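Local coordinates for copper-transporting atpase (Sulfolobus solfataricus, PDB 2YJ3), which probably couples ATP hydrolysis to the transport of metal cations across the cell membrane, this chain being the cytoplasmic catalytic part, at residues Leu54-Ala59 / Val75-Glu80; Ala60-Leu65 / Gly101-Lys106; Leu202-Gly207 / Gly244-Leu249. The protein carries 1 engineered substitution. One frame throughout, in Å; residues are numbered along the deposited sequence.

The three contacts sample both halves of this catalytic fragment. Contacts 1 and 2 lie in the nucleotide-binding domain, their centres about 11 Å apart, and share helix 53-63: its first turn meets helix 69-81 in contact 1, and its last turn meets the strand 98-103 hairpin in contact 2. The shared helix thus ties two later elements together; along the chain the segments of the two contacts alternate. Contact 3 comes after both and lies across the chain's centre from them, in the phosphorylation domain with its HAD-type core sheet, its centre about 34 Å from that of contact 1 and about 38 Å from that of contact 2. Each half thus packs its own helices and strands.

Contact 1: Leu54-Ala59 / Val75-Glu80; sequences LSLAYA and VKYAKE
L56 and A78 face each other from two helices that each make their own backbone bonds: A59 N bonds to S55 O at 2.9 Å, and K79 N to V75 O, four residues back in each case. Between the helices the contact is carbon on carbon. The backbones come closest at L56 and A78, where the CA atoms are 6.5 Å apart. L56 CD1 rests 3.8 Å from A78 CB, and the branch carbon CG is only slightly farther from that methyl. The leucine also reaches the ring of Y77 at the rim: L56 CD1 lies in the ring plane, 3.9 Å from CD2 of Y77, while the other methyl, CD2 of L56, comes to 4.0 Å from CE2 of Y77. The two side chains cross at about a right angle. L56 gets there because its CG stands opposite the backbone N (chi1 177°), which carries both methyls toward helix 69-81. Cutting L56 back to an alanine would probably leave a gap between the helices, with the A78 methyl and this edge of Y77 without their leucine neighbour. F49 of strand 45-50 touches both L56 and Y77, and F131 of strand 126-134 also touches L56, so the leucine fills the space where helix 69-81 and the sheet meet its own helix. Between nearest atoms, the Y77 side chain is about 4 Å from a magnesium ion in the model. This helix pair packs on the antiparallel sheet in the nucleotide-binding domain of type IB P-type ATPases, with the ATP-binding H68 immediately before helix 69-81.

Contact 2: Ala60-Leu65 / Gly101-Lys106; sequences ASVEAL and GKISDK
I103 CD1 is the carbon that does most of the touching. It lies 3.7 Å from S61 CB and 4.1 Å from V62 CG2, fitting against two consecutive residues of the helix at once. The isoleucine points into the interface and extends its long arm fully (chi2 177°), which brings CD1 up to the helix surface, where it meets the valine at a slant. The second methyl of the valine works on a different partner: V62 CG1 comes to 4.2 Å from G101 N, so the forked side chain leans on the strand at two points. Here the backbones are closest as well, with the V62 and G101 CA atoms 6.0 Å apart. A side chain on G101 would point into this interface, and a CB there would stand only 3.4 Å from V62 CG2, so the missing side chain suits the close approach of the valine.

The next shell holds these groups in position. S61 offers its CB to I103 while its hydroxyl turns to backbone partners, hydrogen-bonding to A57 O one turn earlier in the helix and to L86 N. I103 opens a type I' turn closed from both ends, I103 N to K106 O at 2.8 Å and K106 N to I103 O at 2.7 Å, the mark of a tight two-residue beta hairpin. K106, which closes the turn, hydrogen-bonds Y58 OH through NZ, a second tie back to the same helix.

Farther out, I108 of strand 106-111 touches both V62 and I103, V99 of strand 98-103 also reaches V62, and V88 touches both S61 and I103. E63, an ATP- and AMP-binding residue, follows V62 and meets A71, I74 and V75, so this part of helix 53-63 lies between the hairpin of strands 98-103 and 106-111 and helix 69-81.

Contact 3: Leu202-Gly207 / Gly244-Leu249; sequences LMIGDG and GTLLGL
Strand 201-205 of the haloacid dehalogenase-like core runs into the GDGxND loop characteristic of P-type ATPases, and I204, near its end, meets L246 and L247 of helix 243-250, which covers this part of the parallel strands of the core sheet. I204 and L246 approach tip to tip: I204 CD1 is 3.5 Å from L246 CD2, tighter than usual for two methyls, and I204 CG1 follows at 4.1 Å from the same CD2. L247 comes in at an angle, its CD1 4.2 Å from I204 CD1. The backbones stay well apart, 9.8 Å between the CA atoms of I204 and L246, so the side chains span the whole distance. The isoleucine does its share by setting CG1 opposite its own carbonyl carbon (chi1 -49°), which directs CD1 at the helix.

Around this point V221 of strand 219-223 touches I204 and L246, and F33 of strand 30-34 touches I204 and L247. Beyond the strand, D206 N and G207 N hydrogen-bond the carboxylate of D210, and D206 OD1 takes V208 N; N209 in the same loop binds ATP.

The contact itself is methyl against methyl, without polar atoms to match: a small apolar patch between the strand leading into the loop and helix 243-250, held by van der Waals contact and the exclusion of water.

Contact 1: Leu54-Ala59 / Val75-Glu80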
loop_
_atom_site.group_PDB
_atom_site.type_symbol
_atom_site.label_atom_id
_atom_site.label_comp_id
_atom_site.label_asym_id
_atom_site.label_seq_id
_atom_site.Cartn_x
_atom_site.Cartn_y
_atom_site.Cartn_z
ATOM N N LEU A 54 15.720 -18.278 -16.883
ATOM C CA LEU A 54 16.121 -19.144 -15.768
ATOM C C LEU A 54 16.167 -18.333 -14.469
ATOM O O LEU A 54 15.701 -18.781 -13.434
ATOM C CB LEU A 54 17.485 -19.805 -16.035
ATOM C CG LEU A 54 18.010 -20.757 -14.945
ATOM C CD1 LEU A 54 17.032 -21.866 -14.644
ATOM C CD2 LEU A 54 19.380 -21.337 -15.323
ATOM N N SER A 55 16.730 -17.134 -14.544
ATOM C CA SER A 55 16.780 -16.240 -13.400
ATOM C C SER A 55 15.387 -15.911 -12.924
ATOM O O SER A 55 15.109 -15.873 -11.718
ATOM C CB SER A 55 17.521 -14.952 -13.761
ATOM O OG SER A 55 18.884 -15.231 -14.007
ATOM N N LEU A 56 14.514 -15.662 -13.886
ATOM C CA LEU A 56 13.111 -15.372 -13.611
ATOM C C LEU A 56 12.489 -16.523 -12.823
ATOM O O LEU A 56 11.826 -16.310 -11.807
ATOM C CB LEU A 56 12.361 -15.141 -14.940
ATOM C CG LEU A 56 10.846 -14.889 -14.884
ATOM C CD1 LEU A 56 10.514 -13.810 -13.858
ATOM C CD2 LEU A 56 10.271 -14.549 -16.298
ATOM N N ALA A 57 12.722 -17.749 -13.281
ATOM C CA ALA A 57 12.133 -18.923 -12.641
ATOM C C ALA A 57 12.690 -19.112 -11.236
ATOM O O ALA A 57 11.985 -19.579 -10.349
ATOM C CB ALA A 57 12.395 -20.161 -13.466
ATOM N N TYR A 58 13.966 -18.779 -11.047
ATOM C CA TYR A 58 14.596 -18.907 -9.746
ATOM C C TYR A 58 13.980 -17.918 -8.769
ATOM O O TYR A 58 13.582 -18.280 -7.677
ATOM C CB TYR A 58 16.109 -18.680 -9.851
ATOM C CG TYR A 58 16.896 -19.869 -10.374
ATOM C CD1 TYR A 58 16.310 -21.125 -10.467
ATOM C CD2 TYR A 58 18.227 -19.732 -10.774
ATOM C CE1 TYR A 58 17.013 -22.208 -10.947
ATOM C CE2 TYR A 58 18.946 -20.819 -11.253
ATOM C CZ TYR A 58 18.333 -22.059 -11.323
ATOM O OH TYR A 58 19.026 -23.164 -11.781
ATOM N N ALA A 59 13.899 -16.660 -9.168
ATOM C CA ALA A 59 13.329 -15.633 -8.304
ATOM C C ALA A 59 11.878 -15.969 -7.907
ATOM O O ALA A 59 11.508 -15.858 -6.755
ATOM C CB ALA A 59 13.374 -14.295 -9.004
ATOM N N VAL A 75 5.655 -13.490 -8.551
ATOM C CA VAL A 75 5.147 -14.816 -8.864
ATOM C C VAL A 75 4.110 -14.786 -9.994
ATOM O O VAL A 75 4.101 -15.652 -10.873
ATOM C CB VAL A 75 4.496 -15.472 -7.622
ATOM C CG1 VAL A 75 3.565 -16.607 -8.054
ATOM C CG2 VAL A 75 5.567 -15.971 -6.673
ATOM N N LYS A 76 3.250 -13.777 -9.980
ATOM C CA LYS A 76 2.215 -13.673 -11.002
ATOM C C LYS A 76 2.841 -13.380 -12.378
ATOM O O LYS A 76 2.453 -13.955 -13.401
ATOM C CB LYS A 76 1.237 -12.569 -10.632
ATOM C CG LYS A 76 0.133 -12.353 -11.669
ATOM C CD LYS A 76 -0.883 -11.352 -11.169
ATOM C CE LYS A 76 -1.701 -10.786 -12.318
ATOM N NZ LYS A 76 -2.797 -9.924 -11.803
ATOM N N TYR A 77 3.805 -12.471 -12.397
ATOM C CA TYR A 77 4.513 -12.130 -13.626
ATOM C C TYR A 77 5.218 -13.351 -14.192
ATOM O O TYR A 77 5.130 -13.630 -15.383
ATOM C CB TYR A 77 5.536 -11.017 -13.384
ATOM C CG TYR A 77 6.381 -10.703 -14.602
ATOM C CD1 TYR A 77 5.914 -9.838 -15.595
ATOM C CD2 TYR A 77 7.638 -11.279 -14.770
ATOM C CE1 TYR A 77 6.685 -9.542 -16.722
ATOM C CE2 TYR A 77 8.415 -10.995 -15.897
ATOM C CZ TYR A 77 7.933 -10.130 -16.872
ATOM O OH TYR A 77 8.707 -9.851 -17.991
ATOM N N ALA A 78 5.925 -14.090 -13.346
ATOM C CA ALA A 78 6.648 -15.252 -13.854
ATOM C C ALA A 78 5.684 -16.291 -14.425
ATOM O O ALA A 78 5.948 -16.892 -15.467
ATOM C CB ALA A 78 7.496 -15.856 -12.795
ATOM N N LYS A 79 4.574 -16.510 -13.727
ATOM C CA LYS A 79 3.567 -17.458 -14.178
ATOM C C LYS A 79 2.948 -17.025 -15.508
ATOM O O LYS A 79 2.665 -17.867 -16.351
ATOM C CB LYS A 79 2.474 -17.639 -13.116
ATOM N N GLU A 80 2.731 -15.722 -15.698
ATOM C CA GLU A 80 2.184 -15.231 -16.969
ATOM C C GLU A 80 3.204 -15.404 -18.085
ATOM O O GLU A 80 2.827 -15.489 -19.254
ATOM C CB GLU A 80 1.771 -13.758 -16.894
ATOM C CG GLU A 80 0.638 -13.443 -15.932
ATOM C CD GLU A 80 0.508 -11.947 -15.667
ATOM O OE1 GLU A 80 1.489 -11.207 -15.886
ATOM O OE2 GLU A 80 -0.581 -11.506 -15.239
#

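Contact 2: Ala60-Leu65 / Gly101-Lys106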
loop_
_atom_site.group_PDB
_atom_site.type_symbol
_atom_site.label_atom_id
_atom_site.label_comp_id
_atom_site.label_asym_id
_atom_site.label_seq_id
_atom_site.Cartn_x
_atom_site.Cartn_y
_atom_site.Cartn_z
ATOM N N ALA A 60 11.060 -16.352 -8.879
ATOM C CA ALA A 60 9.653 -16.655 -8.633
ATOM C C ALA A 60 9.511 -17.857 -7.718
ATOM O O ALA A 60 8.618 -17.908 -6.854
ATOM C CB ALA A 60 8.923 -16.916 -9.978
ATOM N N SER A 61 10.385 -18.839 -7.921
ATOM C CA SER A 61 10.369 -20.050 -7.118
ATOM C C SER A 61 10.637 -19.721 -5.650
ATOM O O SER A 61 10.009 -20.286 -4.766
ATOM C CB SER A 61 11.381 -21.078 -7.643
ATOM O OG SER A 61 11.056 -21.513 -8.952
ATOM N N VAL A 62 11.562 -18.806 -5.378
ATOM C CA VAL A 62 11.780 -18.412 -3.989
ATOM C C VAL A 62 10.637 -17.515 -3.491
ATOM O O VAL A 62 10.154 -17.666 -2.370
ATOM C CB VAL A 62 13.143 -17.713 -3.788
ATOM C CG1 VAL A 62 13.282 -17.247 -2.353
ATOM C CG2 VAL A 62 14.273 -18.662 -4.151
ATOM N N GLU A 63 10.201 -16.582 -4.326
ATOM C CA GLU A 63 9.141 -15.665 -3.917
ATOM C C GLU A 63 7.816 -16.388 -3.648
ATOM O O GLU A 63 6.946 -15.863 -2.941
ATOM C CB GLU A 63 8.951 -14.564 -4.968
ATOM C CG GLU A 63 10.076 -13.559 -5.022
ATOM C CD GLU A 63 10.061 -12.586 -3.847
ATOM O OE1 GLU A 63 9.599 -12.959 -2.751
ATOM O OE2 GLU A 63 10.509 -11.436 -4.025
ATOM N N ALA A 64 7.664 -17.591 -4.201
ATOM C CA ALA A 64 6.422 -18.346 -4.018
ATOM C C ALA A 64 6.198 -18.792 -2.582
ATOM O O ALA A 64 5.142 -19.318 -2.244
ATOM C CB ALA A 64 6.368 -19.553 -4.964
ATOM N N LEU A 65 7.173 -18.570 -1.716
ATOM C CA LEU A 65 7.035 -19.014 -0.324
ATOM C C LEU A 65 6.742 -17.845 0.603
ATOM O O LEU A 65 6.632 -18.012 1.806
ATOM C CB LEU A 65 8.300 -19.737 0.118
ATOM C CG LEU A 65 8.679 -20.906 -0.794
ATOM C CD1 LEU A 65 9.982 -21.587 -0.344
ATOM C CD2 LEU A 65 7.542 -21.916 -0.830
ATOM N N GLY A 101 16.824 -18.680 -0.703
ATOM C CA GLY A 101 16.585 -20.110 -0.797
ATOM C C GLY A 101 17.577 -20.820 -1.698
ATOM O O GLY A 101 18.312 -20.189 -2.451
ATOM N N LYS A 102 17.581 -22.144 -1.638
ATOM C CA LYS A 102 18.482 -22.933 -2.467
ATOM C C LYS A 102 17.731 -23.734 -3.524
ATOM O O LYS A 102 16.746 -24.407 -3.228
ATOM C CB LYS A 102 19.329 -23.859 -1.588
ATOM C CG LYS A 102 20.292 -24.782 -2.335
ATOM C CD LYS A 102 21.328 -25.348 -1.343
ATOM C CE LYS A 102 21.870 -26.714 -1.762
ATOM N NZ LYS A 102 20.842 -27.794 -1.679
ATOM N N ILE A 103 18.211 -23.650 -4.758
ATOM C CA ILE A 103 17.627 -24.376 -5.875
ATOM C C ILE A 103 18.782 -24.895 -6.710
ATOM O O ILE A 103 19.746 -24.159 -6.967
ATOM C CB ILE A 103 16.789 -23.441 -6.779
ATOM C CG1 ILE A 103 15.732 -22.677 -5.984
ATOM C CG2 ILE A 103 16.167 -24.204 -7.949
ATOM C CD1 ILE A 103 14.948 -21.697 -6.859
ATOM N N SER A 104 18.681 -26.152 -7.132
ATOM C CA SER A 104 19.712 -26.794 -7.946
ATOM C C SER A 104 21.130 -26.480 -7.469
ATOM O O SER A 104 21.975 -26.044 -8.257
ATOM C CB SER A 104 19.550 -26.421 -9.423
ATOM O OG SER A 104 18.456 -27.117 -10.011
ATOM N N ASP A 105 21.374 -26.706 -6.181
ATOM C CA ASP A 105 22.692 -26.482 -5.564
ATOM C C ASP A 105 23.129 -25.021 -5.552
ATOM O O ASP A 105 24.250 -24.720 -5.156
ATOM C CB ASP A 105 23.780 -27.312 -6.255
ATOM C CG ASP A 105 23.540 -28.803 -6.149
ATOM O OD1 ASP A 105 22.926 -29.252 -5.150
ATOM O OD2 ASP A 105 23.976 -29.528 -7.070
ATOM N N LYS A 106 22.258 -24.129 -6.013
ATOM C CA LYS A 106 22.570 -22.702 -6.097
ATOM C C LYS A 106 21.802 -21.883 -5.058
ATOM O O LYS A 106 20.623 -22.142 -4.788
ATOM C CB LYS A 106 22.263 -22.169 -7.505
ATOM C CG LYS A 106 23.436 -22.229 -8.479
ATOM C CD LYS A 106 23.145 -23.119 -9.675
ATOM C CE LYS A 106 21.810 -22.771 -10.315
ATOM N NZ LYS A 106 21.938 -22.521 -11.788
#

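Contact 3: Leu202-Gly207 / Gly244-Leu249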
loop_
_atom_site.group_PDB
_atom_site.type_symbol
_atom_site.label_atom_id
_atom_site.label_comp_id
_atom_site.label_asym_id
_atom_site.label_seq_id
_atom_site.Cartn_x
_atom_site.Cartn_y
_atom_site.Cartn_z
ATOM N N LEU A 202 -8.515 13.018 9.173
ATOM C CA LEU A 202 -9.028 11.690 8.908
ATOM C C LEU A 202 -8.005 11.005 8.041
ATOM O O LEU A 202 -7.546 11.564 7.041
ATOM C CB LEU A 202 -10.371 11.776 8.197
ATOM C CG LEU A 202 -11.053 10.473 7.783
ATOM C CD1 LEU A 202 -12.569 10.690 7.666
ATOM C CD2 LEU A 202 -10.471 9.951 6.486
ATOM N N MET A 203 -7.624 9.795 8.415
ATOM C CA MET A 203 -6.571 9.148 7.666
ATOM C C MET A 203 -6.985 7.797 7.155
ATOM O O MET A 203 -7.638 7.046 7.858
ATOM C CB MET A 203 -5.302 9.012 8.500
ATOM C CG MET A 203 -4.196 8.354 7.710
ATOM S SD MET A 203 -2.614 8.275 8.550
ATOM C CE MET A 203 -1.618 7.455 7.302
ATOM N N ILE A 204 -6.559 7.487 5.935
ATOM C CA ILE A 204 -6.857 6.213 5.305
ATOM C C ILE A 204 -5.558 5.487 5.018
ATOM O O ILE A 204 -4.693 6.021 4.323
ATOM C CB ILE A 204 -7.592 6.449 3.986
ATOM C CG1 ILE A 204 -8.743 7.420 4.224
ATOM C CG2 ILE A 204 -8.045 5.129 3.390
ATOM C CD1 ILE A 204 -9.566 7.699 3.005
ATOM N N GLY A 205 -5.425 4.267 5.536
ATOM C CA GLY A 205 -4.180 3.521 5.422
ATOM C C GLY A 205 -4.348 2.012 5.403
ATOM O O GLY A 205 -5.472 1.480 5.431
ATOM N N ASP A 206 -3.218 1.316 5.358
ATOM C CA ASP A 206 -3.208 -0.135 5.208
ATOM C C ASP A 206 -3.548 -0.844 6.515
ATOM O O ASP A 206 -4.054 -1.967 6.502
ATOM C CB ASP A 206 -1.852 -0.609 4.683
ATOM C CG ASP A 206 -0.710 -0.235 5.607
ATOM O OD1 ASP A 206 -0.544 -0.914 6.644
ATOM O OD2 ASP A 206 0.014 0.737 5.294
ATOM N N GLY A 207 -3.269 -0.193 7.640
ATOM C CA GLY A 207 -3.692 -0.713 8.928
ATOM C C GLY A 207 -2.591 -1.428 9.689
ATOM O O GLY A 207 -2.796 -1.864 10.829
ATOM N N GLY A 244 -14.105 4.962 -2.939
ATOM C CA GLY A 244 -15.036 5.885 -3.568
ATOM C C GLY A 244 -16.235 6.106 -2.667
ATOM O O GLY A 244 -16.618 7.239 -2.372
ATOM N N THR A 245 -16.813 5.005 -2.213
ATOM C CA THR A 245 -17.955 5.043 -1.318
ATOM C C THR A 245 -17.619 5.724 0.009
ATOM O O THR A 245 -18.485 6.314 0.659
ATOM C CB THR A 245 -18.489 3.621 -1.085
ATOM O OG1 THR A 245 -19.008 3.108 -2.320
ATOM C CG2 THR A 245 -19.594 3.616 -0.030
ATOM N N LEU A 246 -16.361 5.649 0.419
ATOM C CA LEU A 246 -15.958 6.346 1.632
ATOM C C LEU A 246 -15.896 7.836 1.357
ATOM O O LEU A 246 -16.345 8.653 2.166
ATOM C CB LEU A 246 -14.599 5.853 2.121
ATOM C CG LEU A 246 -14.031 6.678 3.269
ATOM C CD1 LEU A 246 -14.940 6.550 4.480
ATOM C CD2 LEU A 246 -12.634 6.196 3.601
ATOM N N LEU A 247 -15.334 8.183 0.205
ATOM C CA LEU A 247 -15.161 9.575 -0.176
ATOM C C LEU A 247 -16.517 10.152 -0.537
ATOM O O LEU A 247 -16.761 11.352 -0.389
ATOM C CB LEU A 247 -14.184 9.692 -1.350
ATOM C CG LEU A 247 -12.685 9.699 -1.035
ATOM C CD1 LEU A 247 -12.360 8.761 0.118
ATOM C CD2 LEU A 247 -11.848 9.362 -2.270
ATOM N N GLY A 248 -17.404 9.284 -1.009
ATOM C CA GLY A 248 -18.776 9.672 -1.258
ATOM C C GLY A 248 -19.370 10.163 0.042
ATOM O O GLY A 248 -19.815 11.303 0.139
ATOM N N LEU A 249 -19.357 9.295 1.048
ATOM C CA LEU A 249 -19.836 9.645 2.378
ATOM C C LEU A 249 -19.248 10.985 2.818
ATOM O O LEU A 249 -19.984 11.937 3.083
ATOM C CB LEU A 249 -19.465 8.549 3.386
ATOM C CG LEU A 249 -20.079 8.596 4.795
ATOM C CD1 LEU A 249 -19.477 7.515 5.672
ATOM C CD2 LEU A 249 -19.916 9.960 5.472
#